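Local coordinates for polymerase X (Deinococcus radiodurans, PDB 2W9M), which probably catalyses template-directed DNA synthesis, as expected of a family X polymerase, and also carries a PHP-type domain that binds three zinc ions, at residues E86-A89 / G90-P94; A236-P239 / A240-G244; T314-P318 / A319-T323. All blocks are in the same frame, centred on the assembly; numbering follows the deposited sequence.

Contact 1. Residues E86-A89 / G90-P94; sequences EAAA and GQLPP
Ala88 O is the acceptor that closes this helix end: it takes N-H groups from both Leu92 and Gln91. The bond from Leu92 N is the stronger, 2.9 Å from Ala88 O, with an N-H...O angle of 165° and the donor only slightly tilted from the carbonyl plane. Gln91 N reaches the same oxygen at 3.1 Å from well above that plane, so one oxygen is gripped by two N-H groups, one nearly in line with the C=O and one over its face. One residue earlier the pattern is slacker, since Gly90 N divides itself between weak bonds to Glu86 O at 3.4 Å and Ala87 O at 3.1 Å. This mixture of i+4 and i+3 bonds is how helix 83-91, part of the family X polymerase region, ends; after Leu92, Pro93 takes the N-cap position of helix 94-99. Gly90 O is taken by His428 ND1, a second-shell bond that ties the helix end to a zinc-binding histidine. Leu92, with its side chain about 5 Å from that of Asp339, another zinc ligand, returns over Ala88, where CD1 lies 4.1 Å from Ala88 CB. Gln91 turns its side chain back along the helix: CG stands beside the backbone N (chi1 -62°) and the chain runs on extended, bringing CG to 3.2 Å from Ala87 O and NE2 to 3.9 Å from Ala87 CB. Its OE1 accepts a hydrogen bond from Tyr370 N. With an alanine here, Tyr370 N would probably lose this acceptor and Ala87 CB the cover of the amide. Tyr370 is also touched by Ala87 CB, which brings neighbouring turns of the helix against the same loop.

Contact 2. Residues A236-P239 / A240-G244; sequences ACAP and AEARG
Pro239 O faces two successive backbone N-H groups as the chain turns out of strand 231-238. Ala242 N bonds to it at 2.8 Å, with an N-H...O angle of 157°, although the donor sits above the carbonyl plane. Arg243 N adds only a weak bond, 3.1 Å from Pro239 O and bent to 126°. Ala240 and Glu241, both in the helical region of backbone torsions as a type I beta turn requires, occupy the two central positions of such a turn spanning Pro239 to Ala242, and helix 243-249 starts at once behind it. The result is a tight strand-to-helix connection at the end of a strand of the mixed sheet in the polymerase part, where strand 231-238 runs parallel to strand 194-203. Ala242 points its methyl back at the strand, and this CB fills the angle between two residues: it lies 4.0 Å from Pro239 CD at the ring and 4.2 Å from Ala238 CB. Leu246 of the following helix also touches Ala238, continuing the apolar seam. The Arg243 side chain heads elsewhere. With CG anti to the backbone N (chi1 166°) and the chain bent further out, it touches Thr201 and Thr203 of strand 194-203, while NH2 donates to Ser181 O. Glu241 turns its carboxylate away from the strand, and the backbones of Glu241 and Gly244 both bond to Thr284.

Contact 3. Residues T314-P318 / A319-T323; sequences TLPDP and AELVT
An Asx turn opens the single 3-10 turn made by Pro318, Ala319 and Glu320, in the loop between helix 287-293 and strand 329-333. Asp317 supplies its acceptor: OD1 takes Ala319 N at 2.8 Å, nearly straight at 163°, through the anti lone pair. The carboxylate can reach forward because CG is anti to the backbone N (chi1 -180°). Glu320 answers in the reverse direction, its extended chain placing OE1 2.9 Å from Asp317 N, on the anti side and 16° out of the carboxylate plane. Between these two side-chain bonds runs the backbone one, Glu320 N to Asp317 O at 2.8 Å, followed by Leu321 N to Pro318 O at 3.1 Å. Leu321 crosses Pro316 at about a right angle, CD2 touching Pro316 CB at 3.7 Å. Tyr303 touches Leu321 and bonds through OH to Pro316 O. Set before one 3-10 turn, the arrangement resembles the capping box of helix N-termini in its glutamate half, with the aspartate bonding to the second residue on, as an Asx turn, and not to the third.

How the contacts relate
The three contacts follow one another along the chain without touching. Contact 1 and contact 2 both lie in the family X polymerase region, yet their centres are about 47 Å apart, on opposite sides of the chain's centre, in keeping with an extended arrangement. Contact 3, in the loop leading into the parallel sheet of the zinc-binding part, lies about 28 Å from contact 2 and about 36 Å from contact 1, centre to centre. Of the three, contact 1 alone adjoins the zinc site: the Leu92 side chain is about 7 Å from a bound zinc ion. Contacts 2 and 3 lie away from the zinc ligands, their nearest atoms about 16 Å apart.

Contact 1. Residues E86-A89 / G90-P94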
ATOM      1  N   GLU A  86       2.059  12.224 -17.367  1.00 35.95           N
ATOM      2  CA  GLU A  86       2.546  10.854 -17.240  1.00 38.44           C
ATOM      3  C   GLU A  86       3.638  10.752 -16.182  1.00 33.18           C
ATOM      4  O   GLU A  86       3.685   9.790 -15.418  1.00 35.09           O
ATOM      5  CB  GLU A  86       3.059  10.338 -18.582  1.00 46.72           C
ATOM      6  CG  GLU A  86       2.031  10.392 -19.700  1.00 57.00           C
ATOM      7  CD  GLU A  86       0.806   9.537 -19.421  1.00 81.06           C
ATOM      8  OE1 GLU A  86       0.328   9.522 -18.265  1.00 80.81           O
ATOM      9  OE2 GLU A  86       0.314   8.880 -20.363  1.00 85.95           O
ATOM     10  N   ALA A  87       4.512  11.752 -16.146  1.00 28.60           N
ATOM     11  CA  ALA A  87       5.548  11.828 -15.126  1.00 29.78           C
ATOM     12  C   ALA A  87       4.910  11.844 -13.746  1.00 35.42           C
ATOM     13  O   ALA A  87       5.326  11.106 -12.853  1.00 47.57           O
ATOM     14  CB  ALA A  87       6.411  13.067 -15.327  1.00 26.02           C
ATOM     15  N   ALA A  88       3.888  12.678 -13.577  1.00 30.49           N
ATOM     16  CA  ALA A  88       3.206  12.803 -12.293  1.00 31.71           C
ATOM     17  C   ALA A  88       2.526  11.503 -11.856  1.00 39.07           C
ATOM     18  O   ALA A  88       2.516  11.170 -10.667  1.00 34.72           O
ATOM     19  CB  ALA A  88       2.201  13.940 -12.335  1.00 34.73           C
ATOM     20  N   ALA A  89       1.956  10.771 -12.811  1.00 25.30           N
ATOM     21  CA  ALA A  89       1.301   9.509 -12.485  1.00 34.69           C
ATOM     22  C   ALA A  89       2.285   8.544 -11.834  1.00 33.35           C
ATOM     23  O   ALA A  89       1.908   7.737 -10.985  1.00 36.53           O
ATOM     24  CB  ALA A  89       0.685   8.882 -13.727  1.00 23.46           C
ATOM     25  N   GLY A  90       3.550   8.640 -12.227  1.00 30.88           N
ATOM     26  CA  GLY A  90       4.572   7.741 -11.723  1.00 32.34           C
ATOM     27  C   GLY A  90       5.243   8.216 -10.449  1.00 38.12           C
ATOM     28  O   GLY A  90       5.912   7.436  -9.767  1.00 35.50           O
ATOM     29  N   GLN A  91       5.062   9.492 -10.116  1.00 33.72           N
ATOM     30  CA  GLN A  91       5.737  10.072  -8.960  1.00 36.10           C
ATOM     31  C   GLN A  91       4.820  10.236  -7.756  1.00 32.38           C
ATOM     32  O   GLN A  91       5.248  10.070  -6.610  1.00 43.12           O
ATOM     33  CB  GLN A  91       6.351  11.419  -9.329  1.00 28.76           C
ATOM     34  CG  GLN A  91       7.408  11.321 -10.406  1.00 30.82           C
ATOM     35  CD  GLN A  91       7.926  12.674 -10.815  1.00 36.17           C
ATOM     36  OE1 GLN A  91       7.830  13.637 -10.057  1.00 39.99           O
ATOM     37  NE2 GLN A  91       8.476  12.760 -12.021  1.00 38.41           N
ATOM     38  N   LEU A  92       3.559  10.563  -8.021  1.00 30.17           N
ATOM     39  CA  LEU A  92       2.602  10.838  -6.957  1.00 31.52           C
ATOM     40  C   LEU A  92       2.172   9.579  -6.203  1.00 29.42           C
ATOM     41  O   LEU A  92       2.178   8.479  -6.759  1.00 32.70           O
ATOM     42  CB  LEU A  92       1.386  11.573  -7.522  1.00 34.07           C
ATOM     43  CG  LEU A  92       1.677  12.999  -8.004  1.00 35.29           C
ATOM     44  CD1 LEU A  92       0.448  13.608  -8.658  1.00 35.76           C
ATOM     45  CD2 LEU A  92       2.175  13.882  -6.858  1.00 29.80           C
ATOM     46  N   PRO A  93       1.812   9.740  -4.920  1.00 29.46           N
ATOM     47  CA  PRO A  93       1.343   8.633  -4.082  1.00 30.03           C
ATOM     48  C   PRO A  93       0.025   8.083  -4.609  1.00 32.31           C
ATOM     49  O   PRO A  93      -0.776   8.849  -5.136  1.00 32.27           O
ATOM     50  CB  PRO A  93       1.114   9.296  -2.720  1.00 21.95           C
ATOM     51  CG  PRO A  93       1.890  10.566  -2.760  1.00 33.21           C
ATOM     52  CD  PRO A  93       1.853  11.012  -4.180  1.00 29.03           C
ATOM     53  N   PRO A  94      -0.197   6.770  -4.463  1.00 30.69           N
ATOM     54  CA  PRO A  94      -1.410   6.093  -4.936  1.00 37.24           C
ATOM     55  C   PRO A  94      -2.689   6.745  -4.418  1.00 32.05           C
ATOM     56  O   PRO A  94      -3.637   6.922  -5.178  1.00 39.70           O
ATOM     57  CB  PRO A  94      -1.271   4.689  -4.348  1.00 29.58           C
ATOM     58  CG  PRO A  94       0.192   4.494  -4.200  1.00 38.91           C
ATOM     59  CD  PRO A  94       0.739   5.835  -3.820  1.00 33.79           C
TER

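Contact 2. Residues A236-P239 / A240-G244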
ATOM      1  N   ALA A 236     -22.022 -14.625   6.592  1.00 27.79           N
ATOM      2  CA  ALA A 236     -22.498 -15.995   6.692  1.00 27.73           C
ATOM      3  C   ALA A 236     -22.608 -16.366   8.158  1.00 27.67           C
ATOM      4  O   ALA A 236     -21.698 -16.095   8.940  1.00 34.64           O
ATOM      5  CB  ALA A 236     -21.558 -16.944   5.968  1.00 30.38           C
ATOM      6  N   CYS A 237     -23.724 -16.980   8.530  1.00 34.35           N
ATOM      7  CA  CYS A 237     -23.950 -17.359   9.917  1.00 32.02           C
ATOM      8  C   CYS A 237     -24.189 -18.859  10.085  1.00 36.77           C
ATOM      9  O   CYS A 237     -24.410 -19.576   9.110  1.00 35.98           O
ATOM     10  CB  CYS A 237     -25.102 -16.551  10.512  1.00 39.93           C
ATOM     11  SG  CYS A 237     -26.389 -16.118   9.319  1.00 55.70           S
ATOM     12  N   ALA A 238     -24.140 -19.318  11.332  1.00 42.09           N
ATOM     13  CA  ALA A 238     -24.270 -20.733  11.654  1.00 33.21           C
ATOM     14  C   ALA A 238     -24.575 -20.898  13.139  1.00 41.12           C
ATOM     15  O   ALA A 238     -24.296 -19.999  13.933  1.00 35.57           O
ATOM     16  CB  ALA A 238     -22.989 -21.471  11.296  1.00 30.92           C
ATOM     17  N   PRO A 239     -25.161 -22.042  13.517  1.00 42.59           N
ATOM     18  CA  PRO A 239     -25.347 -22.366  14.934  1.00 29.93           C
ATOM     19  C   PRO A 239     -23.993 -22.512  15.606  1.00 30.44           C
ATOM     20  O   PRO A 239     -23.025 -22.855  14.932  1.00 43.80           O
ATOM     21  CB  PRO A 239     -26.049 -23.726  14.893  1.00 43.55           C
ATOM     22  CG  PRO A 239     -26.669 -23.804  13.539  1.00 43.10           C
ATOM     23  CD  PRO A 239     -25.748 -23.060  12.631  1.00 44.01           C
ATOM     24  N   ALA A 240     -23.924 -22.263  16.910  1.00 29.92           N
ATOM     25  CA  ALA A 240     -22.658 -22.330  17.632  1.00 36.40           C
ATOM     26  C   ALA A 240     -21.898 -23.628  17.364  1.00 31.30           C
ATOM     27  O   ALA A 240     -20.670 -23.643  17.361  1.00 45.78           O
ATOM     28  CB  ALA A 240     -22.889 -22.144  19.121  1.00 27.11           C
ATOM     29  N   GLU A 241     -22.633 -24.712  17.138  1.00 35.12           N
ATOM     30  CA  GLU A 241     -22.026 -26.033  16.970  1.00 54.43           C
ATOM     31  C   GLU A 241     -21.478 -26.270  15.566  1.00 53.14           C
ATOM     32  O   GLU A 241     -20.749 -27.236  15.329  1.00 44.83           O
ATOM     33  CB  GLU A 241     -23.028 -27.134  17.316  1.00 57.49           C
ATOM     34  CG  GLU A 241     -23.509 -27.101  18.754  1.00 75.65           C
ATOM     35  CD  GLU A 241     -22.365 -27.094  19.749  1.00 84.39           C
ATOM     36  OE1 GLU A 241     -21.463 -27.954  19.639  1.00 85.48           O
ATOM     37  OE2 GLU A 241     -22.375 -26.224  20.645  1.00 76.38           O
ATOM     38  N   ALA A 242     -21.838 -25.393  14.635  1.00 47.14           N
ATOM     39  CA  ALA A 242     -21.392 -25.527  13.253  1.00 36.71           C
ATOM     40  C   ALA A 242     -20.378 -24.455  12.881  1.00 33.90           C
ATOM     41  O   ALA A 242     -19.730 -24.546  11.836  1.00 29.42           O
ATOM     42  CB  ALA A 242     -22.578 -25.484  12.304  1.00 35.19           C
ATOM     43  N   ARG A 243     -20.237 -23.449  13.743  1.00 32.30           N
ATOM     44  CA  ARG A 243     -19.370 -22.309  13.458  1.00 27.76           C
ATOM     45  C   ARG A 243     -18.000 -22.725  12.927  1.00 33.59           C
ATOM     46  O   ARG A 243     -17.519 -22.165  11.946  1.00 33.47           O
ATOM     47  CB  ARG A 243     -19.215 -21.408  14.688  1.00 28.57           C
ATOM     48  CG  ARG A 243     -18.079 -20.396  14.558  1.00 39.39           C
ATOM     49  CD  ARG A 243     -18.315 -19.417  13.409  1.00 26.45           C
ATOM     50  NE  ARG A 243     -19.008 -18.231  13.883  1.00 33.31           N
ATOM     51  CZ  ARG A 243     -18.406 -17.088  14.192  1.00 32.39           C
ATOM     52  NH1 ARG A 243     -17.090 -16.957  14.058  1.00 42.77           N
ATOM     53  NH2 ARG A 243     -19.122 -16.072  14.634  1.00 42.38           N
ATOM     54  N   GLY A 244     -17.380 -23.711  13.569  1.00 42.52           N
ATOM     55  CA  GLY A 244     -16.068 -24.177  13.154  1.00 36.03           C
ATOM     56  C   GLY A 244     -16.002 -24.585  11.694  1.00 34.00           C
ATOM     57  O   GLY A 244     -15.013 -24.313  11.019  1.00 37.60           O
TER

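Contact 3. Residues T314-P318 / A319-T323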
ATOM      1  N   THR A 314       6.442 -26.622   5.728  1.00 38.55           N
ATOM      2  CA  THR A 314       7.837 -26.211   5.797  1.00 31.74           C
ATOM      3  C   THR A 314       7.967 -24.860   6.502  1.00 36.62           C
ATOM      4  O   THR A 314       9.027 -24.514   7.024  1.00 35.94           O
ATOM      5  CB  THR A 314       8.418 -26.088   4.375  1.00 40.79           C
ATOM      6  OG1 THR A 314       8.690 -27.397   3.861  1.00 50.05           O
ATOM      7  CG2 THR A 314       9.697 -25.276   4.375  1.00 51.74           C
ATOM      8  N   LEU A 315       6.872 -24.107   6.522  1.00 35.41           N
ATOM      9  CA  LEU A 315       6.879 -22.740   7.033  1.00 32.87           C
ATOM     10  C   LEU A 315       6.685 -22.671   8.545  1.00 37.96           C
ATOM     11  O   LEU A 315       6.131 -23.594   9.152  1.00 43.33           O
ATOM     12  CB  LEU A 315       5.802 -21.916   6.324  1.00 33.02           C
ATOM     13  CG  LEU A 315       5.886 -21.953   4.799  1.00 31.39           C
ATOM     14  CD1 LEU A 315       4.705 -21.230   4.182  1.00 30.99           C
ATOM     15  CD2 LEU A 315       7.201 -21.353   4.327  1.00 20.53           C
ATOM     16  N   PRO A 316       7.136 -21.564   9.157  1.00 38.45           N
ATOM     17  CA  PRO A 316       7.104 -21.362  10.612  1.00 36.01           C
ATOM     18  C   PRO A 316       5.696 -21.405  11.195  1.00 43.82           C
ATOM     19  O   PRO A 316       4.714 -21.144  10.498  1.00 35.66           O
ATOM     20  CB  PRO A 316       7.689 -19.956  10.783  1.00 22.65           C
ATOM     21  CG  PRO A 316       8.496 -19.728   9.563  1.00 28.60           C
ATOM     22  CD  PRO A 316       7.769 -20.430   8.462  1.00 34.25           C
ATOM     23  N   ASP A 317       5.615 -21.745  12.478  1.00 38.97           N
ATOM     24  CA  ASP A 317       4.370 -21.666  13.227  1.00 37.15           C
ATOM     25  C   ASP A 317       3.963 -20.199  13.280  1.00 41.71           C
ATOM     26  O   ASP A 317       4.815 -19.321  13.394  1.00 37.50           O
ATOM     27  CB  ASP A 317       4.582 -22.228  14.641  1.00 60.10           C
ATOM     28  CG  ASP A 317       3.324 -22.192  15.492  1.00 61.19           C
ATOM     29  OD1 ASP A 317       2.875 -21.084  15.857  1.00 57.73           O
ATOM     30  OD2 ASP A 317       2.798 -23.278  15.821  1.00 70.25           O
ATOM     31  N   PRO A 318       2.657 -19.928  13.179  1.00 38.07           N
ATOM     32  CA  PRO A 318       2.161 -18.549  13.195  1.00 40.70           C
ATOM     33  C   PRO A 318       2.756 -17.714  14.329  1.00 37.13           C
ATOM     34  O   PRO A 318       3.035 -16.529  14.133  1.00 44.66           O
ATOM     35  CB  PRO A 318       0.658 -18.733  13.400  1.00 40.03           C
ATOM     36  CG  PRO A 318       0.366 -20.041  12.755  1.00 40.73           C
ATOM     37  CD  PRO A 318       1.570 -20.905  13.006  1.00 36.90           C
ATOM     38  N   ALA A 319       2.956 -18.327  15.490  1.00 41.86           N
ATOM     39  CA  ALA A 319       3.472 -17.618  16.658  1.00 38.29           C
ATOM     40  C   ALA A 319       4.929 -17.179  16.502  1.00 37.58           C
ATOM     41  O   ALA A 319       5.442 -16.418  17.322  1.00 44.95           O
ATOM     42  CB  ALA A 319       3.302 -18.464  17.909  1.00 44.03           C
ATOM     43  N   GLU A 320       5.589 -17.656  15.450  1.00 31.55           N
ATOM     44  CA  GLU A 320       6.974 -17.279  15.171  1.00 36.06           C
ATOM     45  C   GLU A 320       7.071 -16.178  14.118  1.00 31.84           C
ATOM     46  O   GLU A 320       8.121 -15.561  13.957  1.00 30.65           O
ATOM     47  CB  GLU A 320       7.777 -18.491  14.690  1.00 39.83           C
ATOM     48  CG  GLU A 320       7.848 -19.644  15.672  1.00 51.24           C
ATOM     49  CD  GLU A 320       8.520 -20.870  15.072  1.00 73.43           C
ATOM     50  OE1 GLU A 320       8.042 -21.373  14.028  1.00 63.11           O
ATOM     51  OE2 GLU A 320       9.528 -21.331  15.647  1.00 91.53           O
ATOM     52  N   LEU A 321       5.977 -15.939  13.400  1.00 33.33           N
ATOM     53  CA  LEU A 321       5.980 -14.994  12.286  1.00 30.67           C
ATOM     54  C   LEU A 321       5.980 -13.532  12.744  1.00 30.08           C
ATOM     55  O   LEU A 321       5.573 -13.214  13.863  1.00 23.74           O
ATOM     56  CB  LEU A 321       4.796 -15.260  11.352  1.00 30.87           C
ATOM     57  CG  LEU A 321       4.743 -16.634  10.672  1.00 30.33           C
ATOM     58  CD1 LEU A 321       3.449 -16.798   9.896  1.00 30.67           C
ATOM     59  CD2 LEU A 321       5.934 -16.844   9.760  1.00 28.17           C
ATOM     60  N   VAL A 322       6.443 -12.646  11.869  1.00 19.61           N
ATOM     61  CA  VAL A 322       6.528 -11.228  12.193  1.00 29.10           C
ATOM     62  C   VAL A 322       5.150 -10.637  12.503  1.00 37.87           C
ATOM     63  O   VAL A 322       4.136 -11.079  11.960  1.00 31.62           O
ATOM     64  CB  VAL A 322       7.210 -10.436  11.052  1.00 27.68           C
ATOM     65  CG1 VAL A 322       6.405 -10.548   9.767  1.00 21.04           C
ATOM     66  CG2 VAL A 322       7.405  -8.985  11.444  1.00 27.94           C
ATOM     67  N   THR A 323       5.122  -9.649  13.392  1.00 36.21           N
ATOM     68  CA  THR A 323       3.896  -8.920  13.700  1.00 29.64           C
ATOM     69  C   THR A 323       4.178  -7.425  13.673  1.00 30.96           C
ATOM     70  O   THR A 323       5.337  -7.011  13.665  1.00 37.48           O
ATOM     71  CB  THR A 323       3.347  -9.287  15.086  1.00 31.11           C
ATOM     72  OG1 THR A 323       4.250  -8.818  16.096  1.00 43.33           O
ATOM     73  CG2 THR A 323       3.181 -10.792  15.215  1.00 30.75           C
TER